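Local coordinates for protein translation elongation factor 1A (Methanosarcina mazei, PDB 3WND), which binds cysteinyl-tRNA(Cys) in its GTP-bound form and probably serves as a translation elongation factor of the SelB/EF-Tu kind, at residues 21-26 with 252-257; 193-198 with 212-217; 300-305 with 313-318. All blocks are in the same frame, centred on the assembly; numbering follows the deposited sequence. Where two conformers were deposited one is given.

Contact 1 (21-26 with 252-257); sequences MANVAI and GTRVGM
The amide of N23 makes the one hydrogen bond between 21-26 and 252-257: ND2 donates to the carbonyl O of G252 at 2.9 Å. The bond is bent, with an angle of 131° at the hydrogen, and the acceptor lies 20° out of the amide plane. Behind ND2, the OD1 of N23 rests against CB of R254 at 3.9 Å, so the two ends of the amide meet G252 O and the CB of R254. This is the tight part, buried and further closed by V63 and V213. Strand 21-28 is the central strand of the mixed sheet, the Ras-like G domain, and runs toward the GDP-binding loop; G252 and T253 lie just before strand 254-260, which belongs to an antiparallel sheet that matches the second, barrel domain of the SelB family. The contact is therefore a seam between domains. An alanine in place of N23 would probably leave the buried carbonyl of G252 without this donor and open a gap beside R254. The looser side is that of M21, a partly exposed residue. Its chain bends at chi3 (62°), and SD only brushes OG1 of T253 at 3.7 Å and O of G252 at 3.8 Å. The hydroxyl of T253 is engaged with the carbonyl of P250, and the R254 guanidinium leads off to D198.

Contact 2 (193-198 with 212-217); sequences ARIFID and GVVKQG
Strands 194-197 and 212-216 form an antiparallel hairpin interrupted by a classic beta bulge, in which K215 and Q216 together face R194. The evidence is the register, which slips by one residue between the pairs R194-Q216 and I195-V214, while the bonds from R194 N to Q216 O (3.0 Å) and from K215 N to R194 O (2.8 Å) both hold. K215, with helix-like backbone angles (-82°/-34°), swings its side chain over F196. Its CG sits 3.5 Å from the centroid of the F196 ring and almost on the ring normal, a CH-pi contact, and the two side chains cross at roughly a right angle. The lysine chain turns at chi2 and chi3, so that CD and CE follow the ring toward CE2 before NZ reaches the carbonyl of N82. R194 approaches the same ring at its edge: NH2 lies in the ring plane, and F196 CE1 stands over one face of the guanidinium. On this side of the sheet R194 also meets Q216, CD to CD at 3.5 Å, with guanidinium and amide planes 72° apart. Salt bridges to E277 and D350 hold the guanidinium, and Q216 NE2 is bonded to P192 O. On the other face I195 CG1 touches V214 CG2 at 4.0 Å. A water spans the polar ends, accepting from R194 NH1 at 2.8 Å and donating to Q216 OE1 at 2.7 Å.

Contact 3 (300-305 with 313-318); sequences SVLHLF and VRVEKI
L302 lays its CD1 against CG2 of V315 at 3.6 Å, the closest apolar approach between 300-305 and 313-318, and the two side chains pass obliquely. With CG1 of V315 anti to the backbone N (chi1 172°), the other methyl, CG2, is left beside that N and faces the opposing strand; there it also lies 3.7 Å from OG of S300, whose hydroxyl is bonded to the carbonyl of E297. Two residues back on the same face, V313 takes the largest share of the contact, with 104 Å² buried. Its two methyls divide the work: CG1 reaches CB of L304 at 3.8 Å, and CG2 faces CB of L302 at 4.1 Å. L302, L304, V313 and V315 are all buried, and F352, L354 and L338 from the flanking strands extend this apolar layer. The reverse face is different in kind, since V301 and R314 are exposed and meet loosely, CG2 of V301 lying 4.2 Å from NH2 of R314 with an oblique approach to the guanidinium. Three backbone hydrogen bonds set the register. L302 and V313 exchange a reciprocal pair, each 2.9 Å from N to O and nearly straight at the hydrogen, and V315 N donates to S300 O. V301 and R314 are the non-hydrogen-bonded pair next to them. Beyond V315 the second strand leaves its partner: E316 and K317 form a classic bulge opposite E337 of strand 333-340. The 122° between the strand directions, well short of antiparallel, is consistent with marked twist or coiling of these short segments. Such a hairpin, with V301 and R314 on the exposed face and aliphatic side chains within, is consistent with the small antiparallel beta barrel of the third domain in SelB-like factors.

From the N terminus, 21-26 opens the G domain, and more than 220 residues pass before 252-257 closes contact 1, the longest loop of the three, tying that domain to the antiparallel second sheet. Within this loop the chain forms contact 2, a hairpin closed after 13 intervening residues, so contact 2 is enclosed by contact 1. The two also meet in space, as strands 207-216 and 254-260 are sheet neighbours: R254 NH2 forms a salt bridge with D198 OD2 at 2.7 Å, and G252 N probably bonds to V214 O. Contact 3 follows in series, closing a hairpin over 7 residues within the last antiparallel sheet, its centre about 31 Å from that of contact 1 and about 27 Å from that of contact 2.

Contact 1 (21-26 with 252-257)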
ATOM      1  N   MET A  21      11.162  -1.059 -12.555  1.00 26.41           N
ATOM      2  CA  MET A  21      10.041  -0.256 -12.031  1.00 22.57           C
ATOM      3  C   MET A  21      10.030  -0.291 -10.519  1.00 29.86           C
ATOM      4  O   MET A  21      10.578  -1.169  -9.924  1.00 25.30           O
ATOM      5  CB  MET A  21       8.704  -0.799 -12.521  1.00 26.87           C
ATOM      6  CG  MET A  21       8.453  -2.168 -12.010  1.00 31.73           C
ATOM      7  SD  MET A  21       7.400  -2.963 -13.238  1.00 49.87           S
ATOM      8  CE  MET A  21       8.466  -2.957 -14.699  1.00 56.71           C
ATOM      9  N   ALA A  22       9.367   0.665  -9.906  1.00 21.08           N
ATOM     10  CA  ALA A  22       9.232   0.638  -8.431  1.00 23.77           C
ATOM     11  C   ALA A  22       8.019   1.451  -8.050  1.00 19.41           C
ATOM     12  O   ALA A  22       7.825   2.572  -8.566  1.00 22.16           O
ATOM     13  CB  ALA A  22      10.453   1.206  -7.750  1.00 29.85           C
ATOM     14  N   ASN A  23       7.170   0.880  -7.176  1.00 14.24           N
ATOM     15  CA  ASN A  23       6.011   1.639  -6.686  1.00 13.22           C
ATOM     16  C   ASN A  23       6.288   1.903  -5.228  1.00 16.22           C
ATOM     17  O   ASN A  23       6.510   0.969  -4.414  1.00 14.06           O
ATOM     18  CB  ASN A  23       4.757   0.806  -6.861  1.00 15.49           C
ATOM     19  CG  ASN A  23       4.477   0.530  -8.309  1.00 18.18           C
ATOM     20  OD1 ASN A  23       4.569   1.446  -9.157  1.00 21.82           O
ATOM     21  ND2 ASN A  23       4.259  -0.739  -8.640  1.00 23.27           N
ATOM     22  N   VAL A  24       6.343   3.200  -4.907  1.00 13.46           N
ATOM     23  CA  VAL A  24       6.851   3.669  -3.589  1.00 14.92           C
ATOM     24  C   VAL A  24       5.764   4.479  -2.893  1.00 13.88           C
ATOM     25  O   VAL A  24       5.097   5.326  -3.500  1.00 18.69           O
ATOM     26  CB  VAL A  24       8.156   4.525  -3.836  1.00 16.08           C
ATOM     27  CG1 VAL A  24       8.696   5.024  -2.485  1.00 17.83           C
ATOM     28  CG2 VAL A  24       9.221   3.735  -4.619  1.00 16.28           C
ATOM     29  N   ALA A  25       5.482   4.142  -1.656  1.00 12.69           N
ATOM     30  CA  ALA A  25       4.576   4.920  -0.803  1.00 11.77           C
ATOM     31  C   ALA A  25       5.334   5.887   0.033  1.00 14.89           C
ATOM     32  O   ALA A  25       6.305   5.534   0.687  1.00 14.12           O
ATOM     33  CB  ALA A  25       3.859   3.973   0.132  1.00 16.36           C
ATOM     34  N   ILE A  26       4.940   7.146  -0.033  0.62 14.09           N
ATOM     35  CA  ILE A  26       5.595   8.184   0.840  0.62 13.87           C
ATOM     36  C   ILE A  26       4.560   8.513   1.904  0.62 15.76           C
ATOM     37  O   ILE A  26       3.429   8.983   1.600  0.62 17.59           O
ATOM     38  CB  ILE A  26       6.015   9.504   0.075  0.62 14.37           C
ATOM     39  CG1 ILE A  26       6.834   9.239  -1.220  0.62 16.23           C
ATOM     40  CG2 ILE A  26       6.697  10.463   1.065  0.62 17.65           C
ATOM     41  CD1 ILE A  26       8.125   8.483  -1.088  0.62 17.68           C
ATOM     42  N   GLY A 252       3.926  -6.308 -10.400  1.00 13.95           N
ATOM     43  CA  GLY A 252       4.640  -5.072 -10.036  1.00 15.42           C
ATOM     44  C   GLY A 252       4.319  -3.911 -10.947  1.00 17.44           C
ATOM     45  O   GLY A 252       4.639  -2.788 -10.612  1.00 19.56           O
ATOM     46  N   THR A 253       3.737  -4.214 -12.098  1.00 13.57           N
ATOM     47  CA  THR A 253       3.547  -3.157 -13.126  1.00 12.01           C
ATOM     48  C   THR A 253       2.327  -2.308 -12.716  1.00 16.52           C
ATOM     49  O   THR A 253       1.269  -2.817 -12.501  1.00 14.71           O
ATOM     50  CB  THR A 253       3.326  -3.784 -14.534  1.00 13.29           C
ATOM     51  OG1 THR A 253       4.469  -4.581 -14.871  1.00 17.94           O
ATOM     52  CG2 THR A 253       3.169  -2.616 -15.611  1.00 16.08           C
ATOM     53  N   ARG A 254       2.507  -0.986 -12.698  1.00 16.54           N
ATOM     54  CA  ARG A 254       1.368  -0.078 -12.554  1.00 13.43           C
ATOM     55  C   ARG A 254       0.756   0.129 -13.974  1.00 14.38           C
ATOM     56  O   ARG A 254       1.503   0.332 -14.968  1.00 19.49           O
ATOM     57  CB  ARG A 254       1.900   1.274 -12.002  1.00 20.46           C
ATOM     58  CG  ARG A 254       0.760   2.231 -11.857  1.00 22.26           C
ATOM     59  CD  ARG A 254       0.727   2.908 -10.553  1.00 26.56           C
ATOM     60  NE  ARG A 254      -0.518   3.618 -10.671  1.00 31.69           N
ATOM     61  CZ  ARG A 254      -1.563   3.297  -9.948  1.00 27.84           C
ATOM     62  NH1 ARG A 254      -2.691   3.945 -10.110  1.00 33.53           N
ATOM     63  NH2 ARG A 254      -1.405   2.395  -8.927  1.00 24.03           N
ATOM     64  N   VAL A 255      -0.548  -0.119 -14.042  1.00 12.92           N
ATOM     65  CA  VAL A 255      -1.224  -0.198 -15.322  1.00 12.16           C
ATOM     66  C   VAL A 255      -2.461   0.714 -15.341  1.00 14.45           C
ATOM     67  O   VAL A 255      -3.063   1.128 -14.315  1.00 15.53           O
ATOM     68  CB  VAL A 255      -1.756  -1.666 -15.676  1.00 15.90           C
ATOM     69  CG1 VAL A 255      -0.620  -2.617 -15.854  1.00 14.49           C
ATOM     70  CG2 VAL A 255      -2.787  -2.070 -14.551  1.00 17.57           C
ATOM     71  N   GLY A 256      -2.742   1.085 -16.582  1.00 15.25           N
ATOM     72  CA  GLY A 256      -4.072   1.602 -16.898  1.00 16.63           C
ATOM     73  C   GLY A 256      -4.651   0.591 -17.885  1.00 20.58           C
ATOM     74  O   GLY A 256      -3.929   0.101 -18.780  1.00 25.51           O
ATOM     75  N   MET A 257      -5.891   0.190 -17.691  1.00 16.75           N
ATOM     76  CA  MET A 257      -6.475  -0.800 -18.609  1.00 17.88           C
ATOM     77  C   MET A 257      -7.831  -0.362 -19.117  1.00 19.07           C
ATOM     78  O   MET A 257      -8.755   0.055 -18.326  1.00 22.17           O
ATOM     79  CB  MET A 257      -6.664  -2.177 -17.928  1.00 19.41           C
ATOM     80  CG  MET A 257      -5.322  -2.755 -17.409  1.00 18.19           C
ATOM     81  SD  MET A 257      -5.685  -4.320 -16.548  1.00 22.36           S
ATOM     82  CE  MET A 257      -4.050  -5.081 -16.709  1.00 23.30           C
TER

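Contact 2 (193-198 with 212-217)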
ATOM      1  N   ALA A 193      -2.724 -14.370 -12.928  1.00 14.08           N
ATOM      2  CA  ALA A 193      -2.769 -12.935 -12.789  1.00 14.84           C
ATOM      3  C   ALA A 193      -3.837 -12.406 -11.839  1.00 12.31           C
ATOM      4  O   ALA A 193      -5.012 -12.863 -11.834  1.00 17.11           O
ATOM      5  CB  ALA A 193      -3.000 -12.249 -14.146  1.00 15.32           C
ATOM      6  N   ARG A 194      -3.436 -11.404 -11.027  1.00 13.84           N
ATOM      7  CA  ARG A 194      -4.423 -10.613 -10.283  1.00 11.96           C
ATOM      8  C   ARG A 194      -4.029  -9.168 -10.411  1.00 13.90           C
ATOM      9  O   ARG A 194      -2.803  -8.869 -10.278  1.00 13.80           O
ATOM     10  CB  ARG A 194      -4.419 -10.963  -8.756  1.00 14.50           C
ATOM     11  CG  ARG A 194      -4.616 -12.431  -8.497  1.00 13.04           C
ATOM     12  CD  ARG A 194      -4.546 -12.715  -6.978  1.00 14.63           C
ATOM     13  NE  ARG A 194      -5.698 -12.202  -6.241  1.00 14.87           N
ATOM     14  CZ  ARG A 194      -5.627 -11.706  -4.975  1.00 15.54           C
ATOM     15  NH1 ARG A 194      -4.432 -11.417  -4.361  1.00 14.18           N
ATOM     16  NH2 ARG A 194      -6.752 -11.367  -4.324  1.00 14.18           N
ATOM     17  N   ILE A 195      -5.014  -8.302 -10.624  0.98 13.58           N
ATOM     18  CA  ILE A 195      -4.769  -6.853 -10.706  0.98 13.50           C
ATOM     19  C   ILE A 195      -5.686  -6.196  -9.691  0.98 11.78           C
ATOM     20  O   ILE A 195      -6.908  -6.440  -9.666  0.98 16.50           O
ATOM     21  CB  ILE A 195      -5.060  -6.330 -12.153  0.98 13.29           C
ATOM     22  CG1 ILE A 195      -4.152  -7.102 -13.185  0.98 15.91           C
ATOM     23  CG2 ILE A 195      -4.779  -4.773 -12.213  0.98 14.93           C
ATOM     24  CD1 ILE A 195      -5.013  -8.158 -13.964  0.98 22.57           C
ATOM     25  N   PHE A 196      -5.124  -5.327  -8.843  1.00 13.37           N
ATOM     26  CA  PHE A 196      -5.965  -4.550  -7.876  1.00 13.84           C
ATOM     27  C   PHE A 196      -6.204  -3.174  -8.470  1.00 13.44           C
ATOM     28  O   PHE A 196      -5.318  -2.575  -8.993  1.00 15.32           O
ATOM     29  CB  PHE A 196      -5.188  -4.325  -6.558  1.00 14.22           C
ATOM     30  CG  PHE A 196      -5.147  -5.517  -5.621  1.00 13.74           C
ATOM     31  CD1 PHE A 196      -5.696  -6.765  -5.995  1.00 18.10           C
ATOM     32  CD2 PHE A 196      -4.546  -5.375  -4.379  1.00 16.15           C
ATOM     33  CE1 PHE A 196      -5.586  -7.871  -5.121  1.00 18.68           C
ATOM     34  CE2 PHE A 196      -4.463  -6.487  -3.521  1.00 18.61           C
ATOM     35  CZ  PHE A 196      -4.965  -7.693  -3.900  1.00 23.68           C
ATOM     36  N   ILE A 197      -7.440  -2.744  -8.502  1.00 14.26           N
ATOM     37  CA  ILE A 197      -7.820  -1.503  -9.053  1.00 13.15           C
ATOM     38  C   ILE A 197      -7.889  -0.381  -8.040  1.00 16.59           C
ATOM     39  O   ILE A 197      -8.490  -0.552  -7.001  1.00 14.65           O
ATOM     40  CB  ILE A 197      -9.257  -1.672  -9.649  1.00 14.84           C
ATOM     41  CG1 ILE A 197      -9.213  -2.660 -10.889  1.00 15.58           C
ATOM     42  CG2 ILE A 197      -9.815  -0.292 -10.004  1.00 18.36           C
ATOM     43  CD1 ILE A 197     -10.602  -3.126 -11.289  1.00 16.74           C
ATOM     44  N   ASP A 198      -7.191   0.741  -8.299  1.00 14.26           N
ATOM     45  CA  ASP A 198      -7.256   1.811  -7.301  1.00 15.99           C
ATOM     46  C   ASP A 198      -8.122   2.979  -7.790  1.00 19.64           C
ATOM     47  O   ASP A 198      -8.579   3.815  -6.960  1.00 16.27           O
ATOM     48  CB  ASP A 198      -5.848   2.321  -6.833  1.00 17.39           C
ATOM     49  CG  ASP A 198      -4.896   2.535  -7.931  1.00 23.05           C
ATOM     50  OD1 ASP A 198      -5.071   3.464  -8.728  1.00 20.73           O
ATOM     51  OD2 ASP A 198      -3.906   1.816  -7.967  1.00 22.54           O
ATOM     52  N   GLY A 212      -4.423   0.652 -11.747  1.00 16.92           N
ATOM     53  CA  GLY A 212      -4.110  -0.369 -10.732  1.00 16.59           C
ATOM     54  C   GLY A 212      -2.699  -0.887 -10.849  1.00 14.86           C
ATOM     55  O   GLY A 212      -1.871  -0.330 -11.559  1.00 14.82           O
ATOM     56  N   VAL A 213      -2.484  -2.031 -10.181  0.54 13.25           N
ATOM     57  CA  VAL A 213      -1.148  -2.626 -10.167  0.54 13.52           C
ATOM     58  C   VAL A 213      -1.356  -4.111 -10.254  0.54 12.35           C
ATOM     59  O   VAL A 213      -2.308  -4.662  -9.649  0.54 16.04           O
ATOM     60  CB  VAL A 213      -0.363  -2.220  -8.880  0.54 13.90           C
ATOM     61  CG1 VAL A 213      -1.085  -2.645  -7.624  0.54 14.62           C
ATOM     62  CG2 VAL A 213       1.085  -2.680  -8.928  0.54 17.09           C
ATOM     63  N   VAL A 214      -0.515  -4.763 -11.062  1.00  9.77           N
ATOM     64  CA  VAL A 214      -0.562  -6.242 -11.146  1.00 10.51           C
ATOM     65  C   VAL A 214       0.160  -6.796  -9.869  1.00 13.23           C
ATOM     66  O   VAL A 214       1.337  -6.488  -9.636  1.00 15.11           O
ATOM     67  CB  VAL A 214       0.217  -6.715 -12.374  1.00 12.09           C
ATOM     68  CG1 VAL A 214       0.165  -8.264 -12.519  1.00 14.85           C
ATOM     69  CG2 VAL A 214      -0.355  -6.053 -13.665  1.00 13.44           C
ATOM     70  N   LYS A 215      -0.628  -7.524  -9.066  1.00 14.31           N
ATOM     71  CA  LYS A 215      -0.159  -8.047  -7.783  1.00 14.72           C
ATOM     72  C   LYS A 215       0.640  -9.337  -7.974  1.00 15.83           C
ATOM     73  O   LYS A 215       1.552  -9.596  -7.212  1.00 14.41           O
ATOM     74  CB  LYS A 215      -1.302  -8.239  -6.826  1.00 16.40           C
ATOM     75  CG  LYS A 215      -2.052  -6.950  -6.428  1.00 17.59           C
ATOM     76  CD  LYS A 215      -1.208  -5.931  -5.602  1.00 22.94           C
ATOM     77  CE  LYS A 215      -0.760  -6.439  -4.216  1.00 30.41           C
ATOM     78  NZ  LYS A 215      -0.107  -5.444  -3.255  1.00 28.71           N
ATOM     79  N   GLN A 216       0.254 -10.135  -8.956  1.00 14.44           N
ATOM     80  CA  GLN A 216       0.925 -11.392  -9.259  1.00 12.05           C
ATOM     81  C   GLN A 216       0.592 -11.765 -10.714  1.00 12.22           C
ATOM     82  O   GLN A 216      -0.443 -11.258 -11.273  1.00 14.70           O
ATOM     83  CB  GLN A 216       0.557 -12.515  -8.247  1.00 13.20           C
ATOM     84  CG  GLN A 216      -0.918 -12.856  -8.323  1.00 11.68           C
ATOM     85  CD  GLN A 216      -1.290 -13.978  -7.380  1.00 12.05           C
ATOM     86  OE1 GLN A 216      -1.102 -13.853  -6.179  1.00 19.28           O
ATOM     87  NE2 GLN A 216      -1.818 -15.085  -7.948  1.00 14.41           N
ATOM     88  N   GLY A 217       1.384 -12.681 -11.266  1.00 13.78           N
ATOM     89  CA  GLY A 217       1.175 -13.185 -12.600  1.00 12.41           C
ATOM     90  C   GLY A 217       1.630 -12.162 -13.640  1.00 15.79           C
ATOM     91  O   GLY A 217       2.342 -11.201 -13.355  1.00 14.86           O
TER
HETATM   92  O   HOH W   1      -1.769 -11.369  -5.277  1.00 18.79           O

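Contact 3 (300-305 with 313-318)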
ATOM      1  N   SER A 300     -18.674  -5.741  19.283  1.00 27.01           N
ATOM      2  CA  SER A 300     -18.041  -4.445  19.021  1.00 31.34           C
ATOM      3  C   SER A 300     -17.714  -4.218  17.530  1.00 29.12           C
ATOM      4  O   SER A 300     -17.749  -5.180  16.685  1.00 32.98           O
ATOM      5  CB  SER A 300     -16.741  -4.307  19.802  1.00 27.05           C
ATOM      6  OG  SER A 300     -15.731  -5.119  19.175  1.00 37.84           O
ATOM      7  N   VAL A 301     -17.352  -2.963  17.241  0.56 26.40           N
ATOM      8  CA  VAL A 301     -17.193  -2.395  15.887  0.56 25.28           C
ATOM      9  C   VAL A 301     -15.730  -2.257  15.498  0.56 21.70           C
ATOM     10  O   VAL A 301     -14.894  -1.696  16.265  0.56 28.27           O
ATOM     11  CB  VAL A 301     -17.913  -1.032  15.771  0.56 26.35           C
ATOM     12  CG1 VAL A 301     -17.754  -0.468  14.373  0.56 27.82           C
ATOM     13  CG2 VAL A 301     -19.413  -1.186  16.142  0.56 36.07           C
ATOM     14  N   LEU A 302     -15.390  -2.769  14.323  1.00 23.53           N
ATOM     15  CA  LEU A 302     -13.984  -2.607  13.846  1.00 18.97           C
ATOM     16  C   LEU A 302     -14.067  -2.118  12.406  1.00 18.49           C
ATOM     17  O   LEU A 302     -15.190  -2.044  11.842  1.00 19.74           O
ATOM     18  CB  LEU A 302     -13.144  -3.887  13.982  1.00 22.41           C
ATOM     19  CG  LEU A 302     -12.827  -4.352  15.404  1.00 19.37           C
ATOM     20  CD1 LEU A 302     -12.297  -5.780  15.371  1.00 23.66           C
ATOM     21  CD2 LEU A 302     -11.894  -3.423  16.192  1.00 21.54           C
ATOM     22  N   HIS A 303     -12.937  -1.715  11.832  1.00 17.81           N
ATOM     23  CA  HIS A 303     -12.897  -1.408  10.430  1.00 19.57           C
ATOM     24  C   HIS A 303     -11.966  -2.386   9.804  1.00 18.42           C
ATOM     25  O   HIS A 303     -10.884  -2.681  10.348  1.00 19.53           O
ATOM     26  CB  HIS A 303     -12.379   0.013  10.185  1.00 19.87           C
ATOM     27  CG  HIS A 303     -13.070   0.691   9.080  1.00 19.62           C
ATOM     28  ND1 HIS A 303     -14.389   1.127   9.155  1.00 22.28           N
ATOM     29  CD2 HIS A 303     -12.573   1.097   7.816  1.00 20.76           C
ATOM     30  CE1 HIS A 303     -14.718   1.663   7.964  1.00 25.87           C
ATOM     31  NE2 HIS A 303     -13.589   1.715   7.174  1.00 25.28           N
ATOM     32  N   LEU A 304     -12.382  -2.975   8.677  1.00 16.17           N
ATOM     33  CA  LEU A 304     -11.598  -4.026   8.048  1.00 16.84           C
ATOM     34  C   LEU A 304     -10.998  -3.521   6.726  1.00 15.51           C
ATOM     35  O   LEU A 304     -11.685  -2.872   5.893  1.00 18.79           O
ATOM     36  CB  LEU A 304     -12.510  -5.251   7.774  1.00 14.29           C
ATOM     37  CG  LEU A 304     -11.938  -6.477   7.036  1.00 15.02           C
ATOM     38  CD1 LEU A 304     -12.696  -7.727   7.445  1.00 19.03           C
ATOM     39  CD2 LEU A 304     -12.031  -6.271   5.503  1.00 18.85           C
ATOM     40  N   PHE A 305      -9.725  -3.790   6.548  1.00 16.02           N
ATOM     41  CA  PHE A 305      -9.045  -3.505   5.265  1.00 15.30           C
ATOM     42  C   PHE A 305      -8.489  -4.797   4.682  1.00 17.15           C
ATOM     43  O   PHE A 305      -7.840  -5.577   5.356  1.00 16.98           O
ATOM     44  CB  PHE A 305      -7.800  -2.647   5.588  1.00 16.60           C
ATOM     45  CG  PHE A 305      -8.136  -1.305   6.162  1.00 15.82           C
ATOM     46  CD1 PHE A 305      -8.241  -0.193   5.359  1.00 21.18           C
ATOM     47  CD2 PHE A 305      -8.448  -1.199   7.521  1.00 17.87           C
ATOM     48  CE1 PHE A 305      -8.654   1.044   5.927  1.00 22.15           C
ATOM     49  CE2 PHE A 305      -8.808   0.037   8.088  1.00 18.73           C
ATOM     50  CZ  PHE A 305      -8.931   1.131   7.314  1.00 18.79           C
ATOM     51  N   VAL A 313     -17.030  -3.553  10.192  1.00 19.97           N
ATOM     52  CA  VAL A 313     -17.434  -4.924  10.516  1.00 20.35           C
ATOM     53  C   VAL A 313     -17.826  -5.028  11.985  1.00 23.51           C
ATOM     54  O   VAL A 313     -17.451  -4.159  12.820  1.00 21.39           O
ATOM     55  CB  VAL A 313     -16.372  -6.005  10.161  1.00 20.78           C
ATOM     56  CG1 VAL A 313     -16.138  -6.026   8.673  1.00 21.37           C
ATOM     57  CG2 VAL A 313     -15.071  -5.724  10.887  1.00 20.66           C
ATOM     58  N   ARG A 314     -18.587  -6.075  12.315  1.00 23.83           N
ATOM     59  CA  ARG A 314     -18.929  -6.378  13.713  1.00 20.44           C
ATOM     60  C   ARG A 314     -18.299  -7.664  14.156  1.00 22.37           C
ATOM     61  O   ARG A 314     -18.224  -8.610  13.359  1.00 26.97           O
ATOM     62  CB  ARG A 314     -20.465  -6.402  13.912  1.00 27.87           C
ATOM     63  CG  ARG A 314     -20.853  -6.693  15.333  1.00 38.76           C
ATOM     64  CD  ARG A 314     -22.369  -6.589  15.481  1.00 54.03           C
ATOM     65  NE  ARG A 314     -22.730  -5.201  15.816  1.00 63.72           N
ATOM     66  CZ  ARG A 314     -22.874  -4.190  14.941  1.00 63.06           C
ATOM     67  NH1 ARG A 314     -22.743  -4.379  13.613  1.00 79.96           N
ATOM     68  NH2 ARG A 314     -23.180  -2.976  15.400  1.00 79.68           N
ATOM     69  N   VAL A 315     -17.795  -7.726  15.404  1.00 24.97           N
ATOM     70  CA  VAL A 315     -17.173  -8.962  15.888  1.00 21.82           C
ATOM     71  C   VAL A 315     -18.331  -9.821  16.422  1.00 25.98           C
ATOM     72  O   VAL A 315     -19.016  -9.405  17.342  1.00 32.02           O
ATOM     73  CB  VAL A 315     -16.259  -8.689  17.075  1.00 22.48           C
ATOM     74  CG1 VAL A 315     -15.803 -10.032  17.644  1.00 25.27           C
ATOM     75  CG2 VAL A 315     -15.044  -7.806  16.662  1.00 24.22           C
ATOM     76  N   GLU A 316     -18.560 -10.991  15.794  1.00 23.13           N
ATOM     77  CA  GLU A 316     -19.662 -11.835  16.162  1.00 24.12           C
ATOM     78  C   GLU A 316     -19.258 -12.875  17.222  1.00 22.61           C
ATOM     79  O   GLU A 316     -20.041 -13.232  18.069  1.00 29.08           O
ATOM     80  CB  GLU A 316     -20.176 -12.538  14.900  1.00 27.30           C
ATOM     81  CG  GLU A 316     -20.731 -11.579  13.842  1.00 29.10           C
ATOM     82  CD  GLU A 316     -22.102 -11.012  14.183  1.00 38.63           C
ATOM     83  OE1 GLU A 316     -22.762 -11.509  15.080  1.00 47.26           O
ATOM     84  OE2 GLU A 316     -22.525 -10.068  13.487  1.00 48.61           O
ATOM     85  N   LYS A 317     -17.989 -13.355  17.127  1.00 21.69           N
ATOM     86  CA  LYS A 317     -17.514 -14.402  17.985  1.00 22.49           C
ATOM     87  C   LYS A 317     -16.017 -14.350  18.023  1.00 27.41           C
ATOM     88  O   LYS A 317     -15.354 -14.010  17.017  1.00 27.42           O
ATOM     89  CB  LYS A 317     -18.006 -15.833  17.526  1.00 22.19           C
ATOM     90  CG  LYS A 317     -17.805 -16.903  18.655  1.00 33.26           C
ATOM     91  CD  LYS A 317     -17.936 -18.373  18.205  1.00 42.95           C
ATOM     92  CE  LYS A 317     -19.372 -18.757  17.897  1.00 37.33           C
ATOM     93  NZ  LYS A 317     -19.429 -20.224  17.648  1.00 38.60           N
ATOM     94  N   ILE A 318     -15.484 -14.604  19.227  1.00 20.31           N
ATOM     95  CA  ILE A 318     -14.058 -14.675  19.446  1.00 25.02           C
ATOM     96  C   ILE A 318     -13.756 -16.071  19.970  1.00 26.57           C
ATOM     97  O   ILE A 318     -14.373 -16.528  20.935  1.00 26.55           O
ATOM     98  CB  ILE A 318     -13.572 -13.620  20.518  1.00 21.89           C
ATOM     99  CG1 ILE A 318     -14.097 -12.248  20.136  1.00 23.59           C
ATOM    100  CG2 ILE A 318     -12.046 -13.698  20.628  1.00 22.70           C
ATOM    101  CD1 ILE A 318     -13.737 -11.104  21.089  1.00 23.54           C
TER